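PDB 3VX6: E1 from Kluyveromyces marxianus, which activates the ubiquitin-like proteins Atg12 and Atg8 for conjugation in autophagy and the cytoplasm-to-vacuole pathway, as an E1-like enzyme. Local coordinates for residues C141-Q153 against P211-S223. Residues are numbered along the deposited sequence; the frame is centred on the assembly and turned at random.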
ATOM      1  N   CYS A 141       7.765   2.863   2.816  1.00 38.24           N
ATOM      2  CA  CYS A 141       7.477   1.462   2.565  1.00 37.15           C
ATOM      3  C   CYS A 141       5.972   1.286   2.582  1.00 37.09           C
ATOM      4  O   CYS A 141       5.255   1.989   3.289  1.00 35.19           O
ATOM      5  CB  CYS A 141       8.104   0.555   3.629  1.00 36.53           C
ATOM      6  SG  CYS A 141       7.194   0.423   5.194  1.00 37.44           S
ATOM      7  N   MET A 142       5.495   0.377   1.752  1.00 37.46           N
ATOM      8  CA  MET A 142       4.080   0.055   1.709  1.00 38.32           C
ATOM      9  C   MET A 142       4.162  -1.439   1.986  1.00 36.58           C
ATOM     10  O   MET A 142       4.446  -2.223   1.086  1.00 36.82           O
ATOM     11  CB  MET A 142       3.510   0.332   0.323  1.00 39.35           C
ATOM     12  CG  MET A 142       2.015   0.145   0.248  1.00 39.75           C
ATOM     13  SD  MET A 142       1.430   0.551  -1.368  1.00 41.34           S
ATOM     14  CE  MET A 142       0.920   2.255  -1.180  1.00 43.71           C
ATOM     15  N   PRO A 143       3.942  -1.846   3.247  1.00 34.87           N
ATOM     16  CA  PRO A 143       4.015  -3.250   3.625  1.00 35.26           C
ATOM     17  C   PRO A 143       3.295  -4.213   2.723  1.00 35.93           C
ATOM     18  O   PRO A 143       2.117  -4.056   2.400  1.00 33.52           O
ATOM     19  CB  PRO A 143       3.473  -3.252   5.047  1.00 35.43           C
ATOM     20  CG  PRO A 143       3.896  -1.950   5.541  1.00 33.29           C
ATOM     21  CD  PRO A 143       3.486  -1.058   4.394  1.00 33.90           C
ATOM     22  N   SER A 144       4.067  -5.206   2.313  1.00 38.38           N
ATOM     23  CA  SER A 144       3.635  -6.281   1.448  1.00 40.09           C
ATOM     24  C   SER A 144       4.005  -7.546   2.218  1.00 40.36           C
ATOM     25  O   SER A 144       5.170  -7.935   2.282  1.00 40.83           O
ATOM     26  CB  SER A 144       4.394  -6.212   0.124  1.00 40.35           C
ATOM     27  OG  SER A 144       4.267  -7.433  -0.580  1.00 46.22           O
ATOM     28  N   PHE A 145       3.012  -8.176   2.826  1.00 40.97           N
ATOM     29  CA  PHE A 145       3.266  -9.378   3.596  1.00 40.09           C
ATOM     30  C   PHE A 145       2.741 -10.621   2.917  1.00 40.81           C
ATOM     31  O   PHE A 145       1.913 -10.557   2.009  1.00 40.50           O
ATOM     32  CB  PHE A 145       2.627  -9.262   4.967  1.00 38.14           C
ATOM     33  CG  PHE A 145       1.190  -8.861   4.918  1.00 37.74           C
ATOM     34  CD1 PHE A 145       0.832  -7.515   4.860  1.00 37.06           C
ATOM     35  CD2 PHE A 145       0.186  -9.827   4.928  1.00 35.15           C
ATOM     36  CE1 PHE A 145      -0.507  -7.144   4.818  1.00 37.60           C
ATOM     37  CE2 PHE A 145      -1.145  -9.466   4.885  1.00 33.17           C
ATOM     38  CZ  PHE A 145      -1.499  -8.125   4.831  1.00 35.69           C
ATOM     39  N   GLN A 146       3.232 -11.757   3.394  1.00 42.80           N
ATOM     40  CA  GLN A 146       2.864 -13.062   2.878  1.00 43.83           C
ATOM     41  C   GLN A 146       3.426 -14.123   3.812  1.00 45.93           C
ATOM     42  O   GLN A 146       4.261 -13.836   4.666  1.00 46.81           O
ATOM     43  CB  GLN A 146       3.473 -13.261   1.503  1.00 44.71           C
ATOM     44  CG  GLN A 146       4.983 -13.239   1.523  1.00 45.91           C
ATOM     45  CD  GLN A 146       5.569 -13.797   0.260  1.00 47.51           C
ATOM     46  OE1 GLN A 146       5.493 -13.181  -0.802  1.00 47.94           O
ATOM     47  NE2 GLN A 146       6.152 -14.981   0.359  1.00 50.91           N
ATOM     48  N   SER A 147       2.967 -15.358   3.649  1.00 47.74           N
ATOM     49  CA  SER A 147       3.473 -16.449   4.462  1.00 48.11           C
ATOM     50  C   SER A 147       4.922 -16.695   4.036  1.00 47.59           C
ATOM     51  O   SER A 147       5.258 -16.596   2.855  1.00 45.28           O
ATOM     52  CB  SER A 147       2.634 -17.706   4.228  1.00 50.14           C
ATOM     53  OG  SER A 147       3.219 -18.834   4.859  1.00 54.36           O
ATOM     54  N   ASP A 148       5.778 -17.011   4.999  1.00 49.26           N
ATOM     55  CA  ASP A 148       7.193 -17.265   4.725  1.00 50.97           C
ATOM     56  C   ASP A 148       7.403 -18.438   3.759  1.00 50.02           C
ATOM     57  O   ASP A 148       7.028 -19.576   4.048  1.00 50.94           O
ATOM     58  CB  ASP A 148       7.927 -17.541   6.040  1.00 54.30           C
ATOM     59  CG  ASP A 148       9.351 -17.020   6.034  1.00 58.20           C
ATOM     60  OD1 ASP A 148      10.058 -17.215   7.047  1.00 60.75           O
ATOM     61  OD2 ASP A 148       9.759 -16.411   5.020  1.00 59.25           O
ATOM     62  N   GLY A 149       8.010 -18.157   2.611  1.00 49.02           N
ATOM     63  CA  GLY A 149       8.243 -19.200   1.632  1.00 47.34           C
ATOM     64  C   GLY A 149       7.090 -19.265   0.655  1.00 46.71           C
ATOM     65  O   GLY A 149       7.113 -20.018  -0.323  1.00 47.77           O
ATOM     66  N   ALA A 150       6.072 -18.457   0.917  1.00 46.55           N
ATOM     67  CA  ALA A 150       4.905 -18.429   0.058  1.00 46.02           C
ATOM     68  C   ALA A 150       5.262 -17.838  -1.290  1.00 45.94           C
ATOM     69  O   ALA A 150       6.152 -17.002  -1.415  1.00 45.97           O
ATOM     70  CB  ALA A 150       3.770 -17.629   0.709  1.00 46.97           C
ATOM     71  N   THR A 151       4.561 -18.315  -2.301  1.00 46.29           N
ATOM     72  CA  THR A 151       4.747 -17.871  -3.661  1.00 46.34           C
ATOM     73  C   THR A 151       3.341 -17.882  -4.247  1.00 47.07           C
ATOM     74  O   THR A 151       2.418 -18.456  -3.651  1.00 45.31           O
ATOM     75  CB  THR A 151       5.687 -18.827  -4.414  1.00 47.04           C
ATOM     76  OG1 THR A 151       5.751 -20.080  -3.716  1.00 49.77           O
ATOM     77  CG2 THR A 151       7.087 -18.237  -4.487  1.00 46.84           C
ATOM     78  N   TYR A 152       3.158 -17.234  -5.393  1.00 47.58           N
ATOM     79  CA  TYR A 152       1.836 -17.173  -5.997  1.00 48.43           C
ATOM     80  C   TYR A 152       1.896 -17.322  -7.492  1.00 50.32           C
ATOM     81  O   TYR A 152       2.750 -16.725  -8.141  1.00 50.80           O
ATOM     82  CB  TYR A 152       1.174 -15.832  -5.703  1.00 45.65           C
ATOM     83  CG  TYR A 152       1.243 -15.417  -4.270  1.00 44.29           C
ATOM     84  CD1 TYR A 152       0.169 -15.631  -3.420  1.00 44.75           C
ATOM     85  CD2 TYR A 152       2.397 -14.823  -3.745  1.00 42.53           C
ATOM     86  CE1 TYR A 152       0.231 -15.266  -2.083  1.00 45.27           C
ATOM     87  CE2 TYR A 152       2.468 -14.459  -2.401  1.00 43.42           C
ATOM     88  CZ  TYR A 152       1.378 -14.688  -1.581  1.00 43.73           C
ATOM     89  OH  TYR A 152       1.416 -14.359  -0.251  1.00 46.78           O
ATOM     90  N   GLN A 153       0.971 -18.115  -8.026  1.00 52.25           N
ATOM     91  CA  GLN A 153       0.837 -18.328  -9.457  1.00 53.26           C
ATOM     92  C   GLN A 153      -0.540 -17.817  -9.820  1.00 52.52           C
ATOM     93  O   GLN A 153      -1.497 -18.010  -9.072  1.00 51.92           O
ATOM     94  CB  GLN A 153       0.877 -19.810  -9.824  1.00 57.00           C
ATOM     95  CG  GLN A 153       2.241 -20.387 -10.144  1.00 62.33           C
ATOM     96  CD  GLN A 153       2.701 -21.355  -9.079  1.00 64.61           C
ATOM     97  OE1 GLN A 153       3.476 -20.994  -8.193  1.00 66.27           O
ATOM     98  NE2 GLN A 153       2.208 -22.589  -9.142  1.00 66.05           N
ATOM     99  N   PRO A 211       0.492  -6.995 -10.648  1.00 41.06           N
ATOM    100  CA  PRO A 211      -0.206  -6.209  -9.647  1.00 41.10           C
ATOM    101  C   PRO A 211       0.827  -5.713  -8.649  1.00 42.26           C
ATOM    102  O   PRO A 211       1.928  -6.263  -8.555  1.00 41.33           O
ATOM    103  CB  PRO A 211      -1.172  -7.225  -9.045  1.00 39.83           C
ATOM    104  CG  PRO A 211      -0.348  -8.454  -9.029  1.00 38.01           C
ATOM    105  CD  PRO A 211       0.323  -8.436 -10.394  1.00 39.94           C
ATOM    106  N   SER A 212       0.477  -4.669  -7.913  1.00 42.55           N
ATOM    107  CA  SER A 212       1.393  -4.134  -6.930  1.00 44.60           C
ATOM    108  C   SER A 212       1.672  -5.200  -5.870  1.00 44.30           C
ATOM    109  O   SER A 212       0.822  -6.048  -5.591  1.00 43.58           O
ATOM    110  CB  SER A 212       0.793  -2.873  -6.307  1.00 45.72           C
ATOM    111  OG  SER A 212      -0.604  -3.021  -6.126  1.00 47.33           O
ATOM    112  N   ALA A 213       2.874  -5.164  -5.303  1.00 42.80           N
ATOM    113  CA  ALA A 213       3.271  -6.115  -4.275  1.00 41.15           C
ATOM    114  C   ALA A 213       2.244  -6.158  -3.145  1.00 39.57           C
ATOM    115  O   ALA A 213       2.238  -7.070  -2.321  1.00 40.14           O
ATOM    116  CB  ALA A 213       4.655  -5.730  -3.722  1.00 39.13           C
ATOM    117  N   VAL A 214       1.368  -5.168  -3.114  1.00 39.00           N
ATOM    118  CA  VAL A 214       0.351  -5.079  -2.066  1.00 39.82           C
ATOM    119  C   VAL A 214      -0.755  -6.133  -2.222  1.00 39.20           C
ATOM    120  O   VAL A 214      -1.538  -6.381  -1.309  1.00 39.48           O
ATOM    121  CB  VAL A 214      -0.246  -3.658  -2.035  1.00 39.86           C
ATOM    122  CG1 VAL A 214      -1.440  -3.567  -2.970  1.00 40.09           C
ATOM    123  CG2 VAL A 214      -0.572  -3.273  -0.618  1.00 40.42           C
ATOM    124  N   THR A 215      -0.801  -6.759  -3.391  1.00 38.65           N
ATOM    125  CA  THR A 215      -1.767  -7.817  -3.664  1.00 38.09           C
ATOM    126  C   THR A 215      -1.576  -9.022  -2.725  1.00 40.09           C
ATOM    127  O   THR A 215      -2.518  -9.785  -2.453  1.00 39.61           O
ATOM    128  CB  THR A 215      -1.627  -8.339  -5.108  1.00 36.44           C
ATOM    129  OG1 THR A 215      -1.680  -7.247  -6.033  1.00 37.75           O
ATOM    130  CG2 THR A 215      -2.751  -9.320  -5.433  1.00 35.41           C
ATOM    131  N   LYS A 216      -0.346  -9.197  -2.252  1.00 39.53           N
ATOM    132  CA  LYS A 216      -0.025 -10.292  -1.361  1.00 39.56           C
ATOM    133  C   LYS A 216      -0.829 -10.193  -0.103  1.00 39.29           C
ATOM    134  O   LYS A 216      -1.213 -11.200   0.478  1.00 38.47           O
ATOM    135  CB  LYS A 216       1.448 -10.247  -1.012  1.00 40.43           C
ATOM    136  CG  LYS A 216       2.386 -10.667  -2.143  1.00 41.49           C
ATOM    137  CD  LYS A 216       3.853 -10.589  -1.689  1.00 43.29           C
ATOM    138  CE  LYS A 216       4.782 -11.016  -2.804  1.00 43.75           C
ATOM    139  NZ  LYS A 216       6.033 -10.208  -2.610  1.00 46.38           N
ATOM    140  N   ASN A 217      -1.008  -8.954   0.333  1.00 37.25           N
ATOM    141  CA  ASN A 217      -1.806  -8.646   1.502  1.00 36.48           C
ATOM    142  C   ASN A 217      -3.185  -9.291   1.280  1.00 36.41           C
ATOM    143  O   ASN A 217      -3.605 -10.165   2.040  1.00 37.95           O
ATOM    144  CB  ASN A 217      -1.940  -7.124   1.629  1.00 38.26           C
ATOM    145  CG  ASN A 217      -0.594  -6.428   1.726  1.00 37.95           C
ATOM    146  OD1 ASN A 217       0.443  -7.006   1.383  1.00 38.12           O
ATOM    147  ND2 ASN A 217      -0.602  -5.189   2.192  1.00 37.23           N
ATOM    148  N   ILE A 218      -3.871  -8.877   0.217  1.00 34.24           N
ATOM    149  CA  ILE A 218      -5.191  -9.419  -0.086  1.00 33.84           C
ATOM    150  C   ILE A 218      -5.155 -10.942  -0.021  1.00 34.54           C
ATOM    151  O   ILE A 218      -5.907 -11.564   0.740  1.00 32.94           O
ATOM    152  CB  ILE A 218      -5.674  -8.968  -1.485  1.00 34.23           C
ATOM    153  CG1 ILE A 218      -5.722  -7.430  -1.543  1.00 30.38           C
ATOM    154  CG2 ILE A 218      -7.030  -9.602  -1.792  1.00 31.49           C
ATOM    155  CD1 ILE A 218      -5.950  -6.848  -2.926  1.00 29.67           C
ATOM    156  N   LEU A 219      -4.256 -11.537  -0.795  1.00 34.52           N
ATOM    157  CA  LEU A 219      -4.123 -12.984  -0.805  1.00 33.93           C
ATOM    158  C   LEU A 219      -3.922 -13.556   0.584  1.00 33.70           C
ATOM    159  O   LEU A 219      -4.655 -14.428   1.018  1.00 34.90           O
ATOM    160  CB  LEU A 219      -2.959 -13.396  -1.690  1.00 33.78           C
ATOM    161  CG  LEU A 219      -3.257 -13.084  -3.146  1.00 34.98           C
ATOM    162  CD1 LEU A 219      -1.996 -13.184  -3.975  1.00 35.52           C
ATOM    163  CD2 LEU A 219      -4.325 -14.047  -3.632  1.00 37.74           C
ATOM    164  N   THR A 220      -2.922 -13.061   1.288  1.00 33.92           N
ATOM    165  CA  THR A 220      -2.643 -13.565   2.615  1.00 33.00           C
ATOM    166  C   THR A 220      -3.867 -13.474   3.536  1.00 33.40           C
ATOM    167  O   THR A 220      -4.193 -14.415   4.263  1.00 31.96           O
ATOM    168  CB  THR A 220      -1.457 -12.798   3.224  1.00 32.81           C
ATOM    169  OG1 THR A 220      -0.292 -13.031   2.429  1.00 32.90           O
ATOM    170  CG2 THR A 220      -1.193 -13.248   4.648  1.00 32.99           C
ATOM    171  N   VAL A 221      -4.560 -12.349   3.505  1.00 32.12           N
ATOM    172  CA  VAL A 221      -5.706 -12.224   4.382  1.00 32.16           C
ATOM    173  C   VAL A 221      -6.871 -13.090   3.934  1.00 33.29           C
ATOM    174  O   VAL A 221      -7.408 -13.891   4.692  1.00 34.47           O
ATOM    175  CB  VAL A 221      -6.163 -10.781   4.478  1.00 30.12           C
ATOM    176  CG1 VAL A 221      -7.411 -10.712   5.322  1.00 26.57           C
ATOM    177  CG2 VAL A 221      -5.044  -9.931   5.064  1.00 26.88           C
ATOM    178  N   TRP A 222      -7.269 -12.916   2.693  1.00 34.06           N
ATOM    179  CA  TRP A 222      -8.361 -13.684   2.162  1.00 37.22           C
ATOM    180  C   TRP A 222      -8.122 -15.192   2.392  1.00 38.57           C
ATOM    181  O   TRP A 222      -9.062 -15.942   2.662  1.00 38.08           O
ATOM    182  CB  TRP A 222      -8.474 -13.364   0.682  1.00 38.84           C
ATOM    183  CG  TRP A 222      -9.738 -13.758   0.063  1.00 39.43           C
ATOM    184  CD1 TRP A 222     -10.841 -14.295   0.676  1.00 38.89           C
ATOM    185  CD2 TRP A 222     -10.047 -13.669  -1.323  1.00 39.14           C
ATOM    186  NE1 TRP A 222     -11.816 -14.548  -0.257  1.00 39.10           N
ATOM    187  CE2 TRP A 222     -11.354 -14.171  -1.494  1.00 37.96           C
ATOM    188  CE3 TRP A 222      -9.345 -13.210  -2.441  1.00 38.80           C
ATOM    189  CZ2 TRP A 222     -11.968 -14.233  -2.739  1.00 38.87           C
ATOM    190  CZ3 TRP A 222      -9.954 -13.271  -3.675  1.00 38.88           C
ATOM    191  CH2 TRP A 222     -11.253 -13.778  -3.817  1.00 40.25           C
ATOM    192  N   SER A 223      -6.857 -15.609   2.299  1.00 38.86           N
ATOM    193  CA  SER A 223      -6.442 -16.998   2.491  1.00 40.11           C
ATOM    194  C   SER A 223      -6.845 -17.573   3.832  1.00 41.03           C
ATOM    195  O   SER A 223      -7.459 -18.630   3.909  1.00 42.65           O
ATOM    196  CB  SER A 223      -4.919 -17.132   2.384  1.00 40.08           C
ATOM    197  OG  SER A 223      -4.472 -17.069   1.049  1.00 44.64           O
TER
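Phe145 holds CG between its backbone N and carbonyl carbon (chi1 51°), while Asn217 turns its CG away from its own carbonyl carbon (chi1 -58°); ring and amide thereby meet and stack, their planes 24° apart. Phe145 CE1 lies 3.2 Å from Asn217 CG, and Asn217 CA sits over the same ring, 3.8 Å from its centroid, in a CH-pi contact. Thr220 CG2 and Val221 CG2 border the ring edge, and Leu108 of helix 97-114 also touches this phenylalanine. An asparagine suits this place because its flat amide both stacks and bonds to backbone: ND2 donates to Pro143 O at 3.0 Å, nearly straight and in the amide plane, while OD1 accepts from Phe145 N at 3.2 Å. ND2 also reaches Ile120 O. A leucine here would probably leave Pro143 O, Ile120 O and the Phe145 N-H without these partners. Nearer the start of the helix, the short hydroxyl of Ser144, anti to its backbone N, lets OG donate to Ala213 O at 2.7 Å, from above the carbonyl plane. Lys216 suits its place by its aliphatic part: CD runs past Ser144 OG and Gln146 OE1, and CG rests 3.8 Å from Tyr152 CE2. Leu219 offers an apolar branch, CD1, obliquely to the same tyrosine ring. Thr220 serves both sides, its OG1 bonding back to Lys216 O at 2.8 Å while its methyl meets Phe145. The contact is a buried strand-to-helix junction: the end of strand 135-144 and the loop leading to strand 151-159, two strands that lie in different beta sheets, are fastened to helix 215-225 within the Atg7 N-terminal domain.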